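Local structure of fructosyl amine: oxygen oxidoreductase (Aspergillus fumigatus, 3DJE) at residues G48-S56 and F266-K276. The protein is an FAD-dependent fructosamine oxidase (amadoriase) that deglycates fructosyl amino acids, using oxygen as the electron acceptor. Numbering follows the deposited sequence.
Sequences GNDVNKVIS and FEPDEERGEIK. With FAD (flavin-adenine dinucleotide), chain C.
In the conformer described, one of two modelled, the amide of Asn-52 lies stacked on one face of the Phe-266 ring, the two planes 16° apart. Its OD1 sits over the rim, 3.2 Å from Phe-266 CD2, while CB makes a CH-pi contact with the same face. Turning CG of Asn-52 in between its backbone N and carbonyl carbon (chi1 39°) lays this copy of the amide over the ring. At the edge of the ring, in its plane, is the carbonyl O of Lys-276. Val-54 CG2 comes in obliquely to Phe-266 CZ, 3.7 Å away.

At the other end of the same amide, Asn-52 ND2 donates to a water at 2.7 Å, which donates hydrogen bonds to the carbonyl oxygens of Glu-267 and Glu-274 and accepts one from Lys-276 N.

Lys-276, bent at chi3 (125°), brings NZ into a hydrogen bond with Asn-52 O at 2.6 Å and a hydrogen-bonded salt bridge with Asp-50 OD2 at 2.8 Å, met from above the carboxylate plane. Lys-53 NZ takes the anti lone pair of that same oxygen at 3.1 Å, which probably offsets the lysines' like charges. Lys-53 NZ also donates to Ala-47 O, and its chain runs along the flavin. Val-54 N donates to FAD O4 (2.7 Å), and FAD N3 donates to Val-54 O.

The loop leading into strand 53-55, with Val-54 of the strand itself, thus meets Phe-266 and the start of strand 274-289 at Lys-276. Strand 232-242 lies against Asp-50 and Lys-276; strand 256-259 packs on both Val-54 and Phe-266, and Val-54 also touches the bound substrate analogue.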
ATOM      1  N   GLY A  48      -5.131   1.444  -1.694  1.00 11.85           N
ATOM      2  CA  GLY A  48      -5.484   0.178  -2.354  1.00 11.91           C
ATOM      3  C   GLY A  48      -6.320   0.372  -3.606  1.00 11.88           C
ATOM      4  O   GLY A  48      -6.566  -0.582  -4.345  1.00 12.72           O
ATOM      5  N   ASN A  49      -6.748   1.608  -3.846  1.00 11.06           N
ATOM      6  CA  ASN A  49      -7.574   1.900  -5.003  1.00 10.88           C
ATOM      7  C   ASN A  49      -6.702   2.164  -6.223  1.00 10.96           C
ATOM      8  O   ASN A  49      -6.403   3.317  -6.569  1.00 11.86           O
ATOM      9  CB  ASN A  49      -8.540   3.052  -4.741  1.00 11.35           C
ATOM     10  CG  ASN A  49      -9.539   3.223  -5.868  1.00 11.53           C
ATOM     11  OD1 ASN A  49      -9.406   2.600  -6.932  1.00 12.65           O
ATOM     12  ND2 ASN A  49     -10.550   4.063  -5.648  1.00 10.08           N
ATOM     13  N   ASP A  50      -6.292   1.073  -6.867  1.00 11.13           N
ATOM     14  CA  ASP A  50      -5.289   1.113  -7.926  1.00 12.08           C
ATOM     15  C   ASP A  50      -5.602  -0.056  -8.853  1.00 11.71           C
ATOM     16  O   ASP A  50      -6.110  -1.097  -8.403  1.00 11.65           O
ATOM     17  CB  ASP A  50      -3.927   0.895  -7.238  1.00 13.43           C
ATOM     18  CG  ASP A  50      -2.721   1.304  -8.070  1.00 18.68           C
ATOM     19  OD1 ASP A  50      -2.783   1.311  -9.315  1.00 22.67           O
ATOM     20  OD2 ASP A  50      -1.663   1.579  -7.436  1.00 22.90           O
ATOM     21  N   VAL A  51      -5.293   0.090 -10.140  1.00 10.50           N
ATOM     22  CA  VAL A  51      -5.550  -1.017 -11.094  1.00 11.01           C
ATOM     23  C   VAL A  51      -4.578  -2.205 -10.967  1.00 10.97           C
ATOM     24  O   VAL A  51      -4.851  -3.312 -11.457  1.00 11.33           O
ATOM     25  CB  VAL A  51      -5.675  -0.509 -12.583  1.00 11.97           C
ATOM     26  CG1 VAL A  51      -6.865   0.432 -12.724  1.00 14.67           C
ATOM     27  CG2 VAL A  51      -4.372   0.146 -13.078  1.00 13.18           C
ATOM     28  N   ASN A  52      -3.475  -1.995 -10.268  0.50 10.11           N
ATOM     29  CA  ASN A  52      -2.566  -3.096  -9.994  0.50  9.65           C
ATOM     30  C   ASN A  52      -1.618  -2.789  -8.871  0.50  9.73           C
ATOM     31  O   ASN A  52      -1.221  -1.637  -8.653  0.50  9.88           O
ATOM     32  CB  ASN A  52      -1.782  -3.518 -11.238  0.50  9.56           C
ATOM     33  CG  ASN A  52      -1.361  -2.331 -12.088  0.50 10.07           C
ATOM     34  OD1 ASN A  52      -0.921  -1.301 -11.568  0.50 12.11           O
ATOM     35  ND2 ASN A  52      -1.508  -2.468 -13.402  0.50 11.09           N
ATOM     36  N   LYS A  53      -1.280  -3.853  -8.162  1.00  9.57           N
ATOM     37  CA  LYS A  53      -0.257  -3.831  -7.117  1.00  9.96           C
ATOM     38  C   LYS A  53       0.609  -5.073  -7.270  1.00 10.36           C
ATOM     39  O   LYS A  53       0.134  -6.134  -7.708  1.00 10.25           O
ATOM     40  CB  LYS A  53      -0.880  -3.825  -5.709  1.00 10.71           C
ATOM     41  CG  LYS A  53      -1.726  -2.589  -5.359  1.00 10.66           C
ATOM     42  CD  LYS A  53      -0.905  -1.326  -5.147  1.00 12.89           C
ATOM     43  CE  LYS A  53      -1.793  -0.288  -4.487  1.00 14.63           C
ATOM     44  NZ  LYS A  53      -1.210   1.085  -4.450  1.00 16.34           N
ATOM     45  N   VAL A  54       1.872  -4.955  -6.871  1.00 10.55           N
ATOM     46  CA  VAL A  54       2.777  -6.102  -6.917  1.00 11.25           C
ATOM     47  C   VAL A  54       2.462  -7.061  -5.763  1.00 10.78           C
ATOM     48  O   VAL A  54       2.300  -6.633  -4.612  1.00 11.15           O
ATOM     49  CB  VAL A  54       4.254  -5.671  -6.796  1.00 11.32           C
ATOM     50  CG1 VAL A  54       5.163  -6.882  -6.979  1.00 12.56           C
ATOM     51  CG2 VAL A  54       4.604  -4.630  -7.832  1.00 12.33           C
ATOM     52  N   ILE A  55       2.418  -8.351  -6.079  1.00 11.16           N
ATOM     53  CA  ILE A  55       2.299  -9.409  -5.080  1.00 11.88           C
ATOM     54  C   ILE A  55       3.564 -10.269  -5.159  1.00 12.95           C
ATOM     55  O   ILE A  55       3.793 -10.957  -6.155  1.00 13.19           O
ATOM     56  CB  ILE A  55       1.047 -10.293  -5.336  1.00 11.68           C
ATOM     57  CG1 ILE A  55      -0.216  -9.429  -5.524  1.00 11.47           C
ATOM     58  CG2 ILE A  55       0.915 -11.374  -4.241  1.00 13.02           C
ATOM     59  CD1 ILE A  55      -0.574  -8.545  -4.339  1.00 11.22           C
ATOM     60  N   SER A  56       4.380 -10.192  -4.118  1.00 14.71           N
ATOM     61  CA  SER A  56       5.642 -10.936  -4.062  1.00 16.84           C
ATOM     62  C   SER A  56       6.088 -11.141  -2.621  1.00 17.39           C
ATOM     63  O   SER A  56       5.607 -10.462  -1.717  1.00 17.19           O
ATOM     64  CB  SER A  56       6.730 -10.193  -4.829  1.00 18.46           C
ATOM     65  OG  SER A  56       7.382  -9.266  -3.981  1.00 21.70           O
ATOM     66  N   PHE A 266       3.441  -2.300 -15.225  1.00 11.24           N
ATOM     67  CA  PHE A 266       2.678  -3.537 -15.351  1.00 11.54           C
ATOM     68  C   PHE A 266       2.116  -3.676 -16.762  1.00 11.79           C
ATOM     69  O   PHE A 266       2.017  -2.691 -17.497  1.00 12.45           O
ATOM     70  CB  PHE A 266       1.466  -3.476 -14.420  1.00 11.49           C
ATOM     71  CG  PHE A 266       1.803  -3.286 -12.963  1.00 10.50           C
ATOM     72  CD1 PHE A 266       1.816  -4.374 -12.098  1.00 11.13           C
ATOM     73  CD2 PHE A 266       2.084  -2.016 -12.449  1.00  9.96           C
ATOM     74  CE1 PHE A 266       2.126  -4.204 -10.730  1.00 10.83           C
ATOM     75  CE2 PHE A 266       2.387  -1.839 -11.095  1.00 10.93           C
ATOM     76  CZ  PHE A 266       2.398  -2.942 -10.234  1.00 10.40           C
ATOM     77  N   GLU A 267       1.698  -4.891 -17.117  1.00 12.38           N
ATOM     78  CA  GLU A 267       0.887  -5.070 -18.319  1.00 11.97           C
ATOM     79  C   GLU A 267      -0.354  -4.164 -18.287  1.00 11.69           C
ATOM     80  O   GLU A 267      -0.867  -3.825 -17.201  1.00 11.17           O
ATOM     81  CB  GLU A 267       0.486  -6.540 -18.509  1.00 11.92           C
ATOM     82  CG  GLU A 267      -0.543  -7.035 -17.503  1.00 13.61           C
ATOM     83  CD  GLU A 267      -0.977  -8.442 -17.803  1.00 15.42           C
ATOM     84  OE1 GLU A 267      -1.480  -8.678 -18.924  1.00 15.35           O
ATOM     85  OE2 GLU A 267      -0.815  -9.317 -16.929  1.00 15.14           O
ATOM     86  N   PRO A 268      -0.844  -3.757 -19.468  1.00 12.14           N
ATOM     87  CA  PRO A 268      -2.005  -2.854 -19.508  1.00 11.82           C
ATOM     88  C   PRO A 268      -3.267  -3.442 -18.878  1.00 12.39           C
ATOM     89  O   PRO A 268      -3.505  -4.651 -18.975  1.00 11.98           O
ATOM     90  CB  PRO A 268      -2.228  -2.618 -21.011  1.00 12.73           C
ATOM     91  CG  PRO A 268      -1.492  -3.708 -21.699  1.00 12.65           C
ATOM     92  CD  PRO A 268      -0.317  -4.034 -20.819  1.00 11.97           C
ATOM     93  N   ASP A 269      -4.058  -2.592 -18.230  1.00 12.72           N
ATOM     94  CA  ASP A 269      -5.320  -3.071 -17.655  1.00 13.97           C
ATOM     95  C   ASP A 269      -6.302  -3.427 -18.771  1.00 13.85           C
ATOM     96  O   ASP A 269      -6.136  -3.005 -19.928  1.00 14.86           O
ATOM     97  CB  ASP A 269      -5.904  -2.090 -16.605  1.00 14.09           C
ATOM     98  CG  ASP A 269      -6.752  -0.948 -17.195  1.00 17.29           C
ATOM     99  OD1 ASP A 269      -6.612  -0.564 -18.373  1.00 18.63           O
ATOM    100  OD2 ASP A 269      -7.554  -0.381 -16.417  1.00 19.96           O
ATOM    101  N   GLU A 270      -7.298  -4.243 -18.446  1.00 14.08           N
ATOM    102  CA  GLU A 270      -8.249  -4.671 -19.465  1.00 14.56           C
ATOM    103  C   GLU A 270      -9.224  -3.571 -19.831  1.00 14.68           C
ATOM    104  O   GLU A 270      -9.521  -3.377 -21.016  1.00 14.25           O
ATOM    105  CB  GLU A 270      -9.013  -5.919 -19.007  1.00 14.87           C
ATOM    106  CG  GLU A 270      -8.192  -7.195 -19.018  1.00 17.43           C
ATOM    107  CD  GLU A 270      -7.721  -7.607 -20.420  1.00 21.84           C
ATOM    108  OE1 GLU A 270      -8.406  -7.290 -21.421  1.00 22.79           O
ATOM    109  OE2 GLU A 270      -6.656  -8.252 -20.515  1.00 25.67           O
ATOM    110  N   GLU A 271      -9.713  -2.856 -18.815  1.00 14.89           N
ATOM    111  CA  GLU A 271     -10.782  -1.867 -18.996  1.00 16.17           C
ATOM    112  C   GLU A 271     -10.408  -0.840 -20.047  1.00 15.65           C
ATOM    113  O   GLU A 271     -11.170  -0.616 -20.987  1.00 15.53           O
ATOM    114  CB  GLU A 271     -11.105  -1.157 -17.682  1.00 16.67           C
ATOM    115  CG  GLU A 271     -12.141  -1.844 -16.826  1.00 18.98           C
ATOM    116  CD  GLU A 271     -12.299  -1.179 -15.457  1.00 19.87           C
ATOM    117  OE1 GLU A 271     -11.700  -0.099 -15.219  1.00 24.26           O
ATOM    118  OE2 GLU A 271     -13.015  -1.747 -14.605  1.00 25.07           O
ATOM    119  N   ARG A 272      -9.232  -0.233 -19.892  1.00 15.22           N
ATOM    120  CA  ARG A 272      -8.849   0.922 -20.708  1.00 16.24           C
ATOM    121  C   ARG A 272      -7.546   0.766 -21.471  1.00 15.56           C
ATOM    122  O   ARG A 272      -7.122   1.699 -22.172  1.00 16.15           O
ATOM    123  CB  ARG A 272      -8.778   2.189 -19.851  1.00 16.64           C
ATOM    124  CG  ARG A 272     -10.095   2.613 -19.210  1.00 17.88           C
ATOM    125  CD  ARG A 272      -9.886   3.888 -18.395  1.00 18.12           C
ATOM    126  NE  ARG A 272     -11.135   4.385 -17.815  1.00 23.91           N
ATOM    127  CZ  ARG A 272     -11.583   4.097 -16.594  1.00 26.42           C
ATOM    128  NH1 ARG A 272     -10.900   3.288 -15.779  1.00 27.84           N
ATOM    129  NH2 ARG A 272     -12.735   4.621 -16.188  1.00 28.16           N
ATOM    130  N   GLY A 273      -6.919  -0.404 -21.351  1.00 15.21           N
ATOM    131  CA  GLY A 273      -5.619  -0.657 -21.966  1.00 15.14           C
ATOM    132  C   GLY A 273      -4.545   0.267 -21.413  1.00 15.22           C
ATOM    133  O   GLY A 273      -3.592   0.622 -22.118  1.00 15.98           O
ATOM    134  N   GLU A 274      -4.688   0.644 -20.144  1.00 14.68           N
ATOM    135  CA  GLU A 274      -3.765   1.585 -19.514  1.00 13.95           C
ATOM    136  C   GLU A 274      -2.638   0.892 -18.780  1.00 13.77           C
ATOM    137  O   GLU A 274      -2.880  -0.008 -17.986  1.00 13.67           O
ATOM    138  CB  GLU A 274      -4.518   2.515 -18.560  1.00 14.36           C
ATOM    139  CG  GLU A 274      -5.381   3.539 -19.323  1.00 14.63           C
ATOM    140  CD  GLU A 274      -6.231   4.417 -18.444  1.00 15.67           C
ATOM    141  OE1 GLU A 274      -6.486   4.083 -17.253  1.00 17.86           O
ATOM    142  OE2 GLU A 274      -6.678   5.467 -18.963  1.00 18.05           O
ATOM    143  N   ILE A 275      -1.408   1.310 -19.070  1.00 12.66           N
ATOM    144  CA  ILE A 275      -0.229   0.849 -18.317  1.00 13.20           C
ATOM    145  C   ILE A 275      -0.020   1.794 -17.147  1.00 12.83           C
ATOM    146  O   ILE A 275       0.112   3.006 -17.336  1.00 13.19           O
ATOM    147  CB  ILE A 275       1.061   0.822 -19.189  1.00 12.91           C
ATOM    148  CG1 ILE A 275       0.924  -0.221 -20.311  1.00 13.40           C
ATOM    149  CG2 ILE A 275       2.314   0.518 -18.326  1.00 13.53           C
ATOM    150  CD1 ILE A 275       2.036  -0.140 -21.407  1.00 15.04           C
ATOM    151  N   LYS A 276       0.004   1.235 -15.940  1.00 13.08           N
ATOM    152  CA  LYS A 276       0.345   1.997 -14.755  1.00 12.92           C
ATOM    153  C   LYS A 276       1.859   1.984 -14.527  1.00 12.76           C
ATOM    154  O   LYS A 276       2.493   0.920 -14.523  1.00 12.42           O
ATOM    155  CB  LYS A 276      -0.374   1.432 -13.529  1.00 13.15           C
ATOM    156  CG  LYS A 276      -0.156   2.286 -12.278  1.00 15.92           C
ATOM    157  CD  LYS A 276      -0.588   1.560 -11.039  1.00 21.62           C
ATOM    158  CE  LYS A 276       0.541   1.505 -10.048  1.00 23.23           C
ATOM    159  NZ  LYS A 276       0.274   0.398  -9.108  1.00 25.67           N
TER
HETATM  160  PA  FAD C 500      -5.757   2.813   2.838  1.00  9.66           P
HETATM  161  O1A FAD C 500      -6.090   1.677   1.972  1.00 10.32           O
HETATM  162  O2A FAD C 500      -5.194   4.049   2.212  1.00  9.99           O
HETATM  163  O5B FAD C 500      -7.093   3.116   3.628  1.00 10.46           O
HETATM  164  C5B FAD C 500      -7.243   4.237   4.503  1.00 10.37           C
HETATM  165  C4B FAD C 500      -8.744   4.549   4.568  1.00 11.02           C
HETATM  166  O4B FAD C 500      -8.843   5.518   5.628  1.00  9.92           O
HETATM  167  C3B FAD C 500      -9.150   5.262   3.257  1.00 11.02           C
HETATM  168  O3B FAD C 500     -10.182   4.536   2.569  1.00 12.08           O
HETATM  169  C2B FAD C 500      -9.651   6.619   3.777  1.00  9.60           C
HETATM  170  O2B FAD C 500     -10.823   7.098   3.047  1.00 12.18           O
HETATM  171  C1B FAD C 500      -9.935   6.310   5.274  1.00 11.05           C
HETATM  172  N9A FAD C 500     -10.080   7.612   5.994  1.00 10.58           N
HETATM  173  C8A FAD C 500      -9.361   8.744   5.841  1.00 10.90           C
HETATM  174  N7A FAD C 500      -9.869   9.697   6.649  1.00  9.14           N
HETATM  175  C5A FAD C 500     -10.908   9.163   7.307  1.00  8.71           C
HETATM  176  C6A FAD C 500     -11.820   9.657   8.246  1.00  9.40           C
HETATM  177  N6A FAD C 500     -11.745  10.945   8.655  1.00 10.29           N
HETATM  178  N1A FAD C 500     -12.774   8.831   8.721  1.00  9.55           N
HETATM  179  C2A FAD C 500     -12.862   7.559   8.314  1.00  9.77           C
HETATM  180  N3A FAD C 500     -12.010   7.056   7.414  1.00  8.96           N
HETATM  181  C4A FAD C 500     -11.032   7.842   6.903  1.00  8.87           C
HETATM  182  N1  FAD C 500       1.578  -2.466  -1.504  1.00  9.29           N
HETATM  183  C2  FAD C 500       1.808  -3.747  -2.001  1.00  9.88           C
HETATM  184  O2  FAD C 500       1.648  -4.749  -1.301  1.00 10.41           O
HETATM  185  N3  FAD C 500       2.235  -3.891  -3.322  1.00  9.88           N
HETATM  186  C4  FAD C 500       2.449  -2.793  -4.148  1.00 11.21           C
HETATM  187  O4  FAD C 500       2.824  -2.959  -5.315  1.00 10.70           O
HETATM  188  C4X FAD C 500       2.232  -1.508  -3.628  1.00 10.49           C
HETATM  189  N5  FAD C 500       2.451  -0.384  -4.422  1.00 11.11           N
HETATM  190  C5X FAD C 500       2.064   0.869  -3.955  1.00  9.98           C
HETATM  191  C6  FAD C 500       2.095   1.946  -4.837  1.00 11.30           C
HETATM  192  C7  FAD C 500       1.672   3.202  -4.420  1.00 11.37           C
HETATM  193  C7M FAD C 500       1.751   4.356  -5.429  1.00 11.77           C
HETATM  194  C8  FAD C 500       1.190   3.385  -3.125  1.00 10.75           C
HETATM  195  C8M FAD C 500       0.648   4.767  -2.690  1.00 11.57           C
HETATM  196  C9  FAD C 500       1.145   2.292  -2.247  1.00 10.37           C
HETATM  197  C9A FAD C 500       1.571   1.024  -2.662  1.00  9.09           C
HETATM  198  N10 FAD C 500       1.551  -0.089  -1.799  1.00  9.79           N
HETATM  199  C10 FAD C 500       1.797  -1.362  -2.312  1.00  9.91           C
HETATM  200  C1' FAD C 500       1.255   0.078  -0.369  1.00  8.36           C
HETATM  201  C2' FAD C 500      -0.225  -0.203  -0.108  1.00  8.62           C
HETATM  202  O2' FAD C 500      -1.029   0.400  -1.145  1.00  9.46           O
HETATM  203  C3' FAD C 500      -0.608   0.358   1.259  1.00  7.33           C
HETATM  204  O3' FAD C 500       0.382  -0.044   2.228  1.00  9.64           O
HETATM  205  C4' FAD C 500      -1.966  -0.165   1.740  1.00  8.43           C
HETATM  206  O4' FAD C 500      -2.952  -0.104   0.710  1.00  9.75           O
HETATM  207  C5' FAD C 500      -2.429   0.686   2.928  1.00  9.58           C
HETATM  208  O5' FAD C 500      -3.675   0.175   3.430  1.00  8.86           O
HETATM  209  P   FAD C 500      -4.428   0.929   4.629  1.00  9.27           P
HETATM  210  O1P FAD C 500      -3.474   1.107   5.764  1.00  9.53           O
HETATM  211  O2P FAD C 500      -5.698   0.202   4.822  1.00  9.14           O
HETATM  212  O3P FAD C 500      -4.776   2.385   4.043  1.00  9.07           O
HETATM  213  O   HOH W   1      -1.160  -1.368 -15.857  1.00 14.48           O
HETATM  214  O   HOH W   2      -2.867  -4.666 -15.507  1.00 18.48           O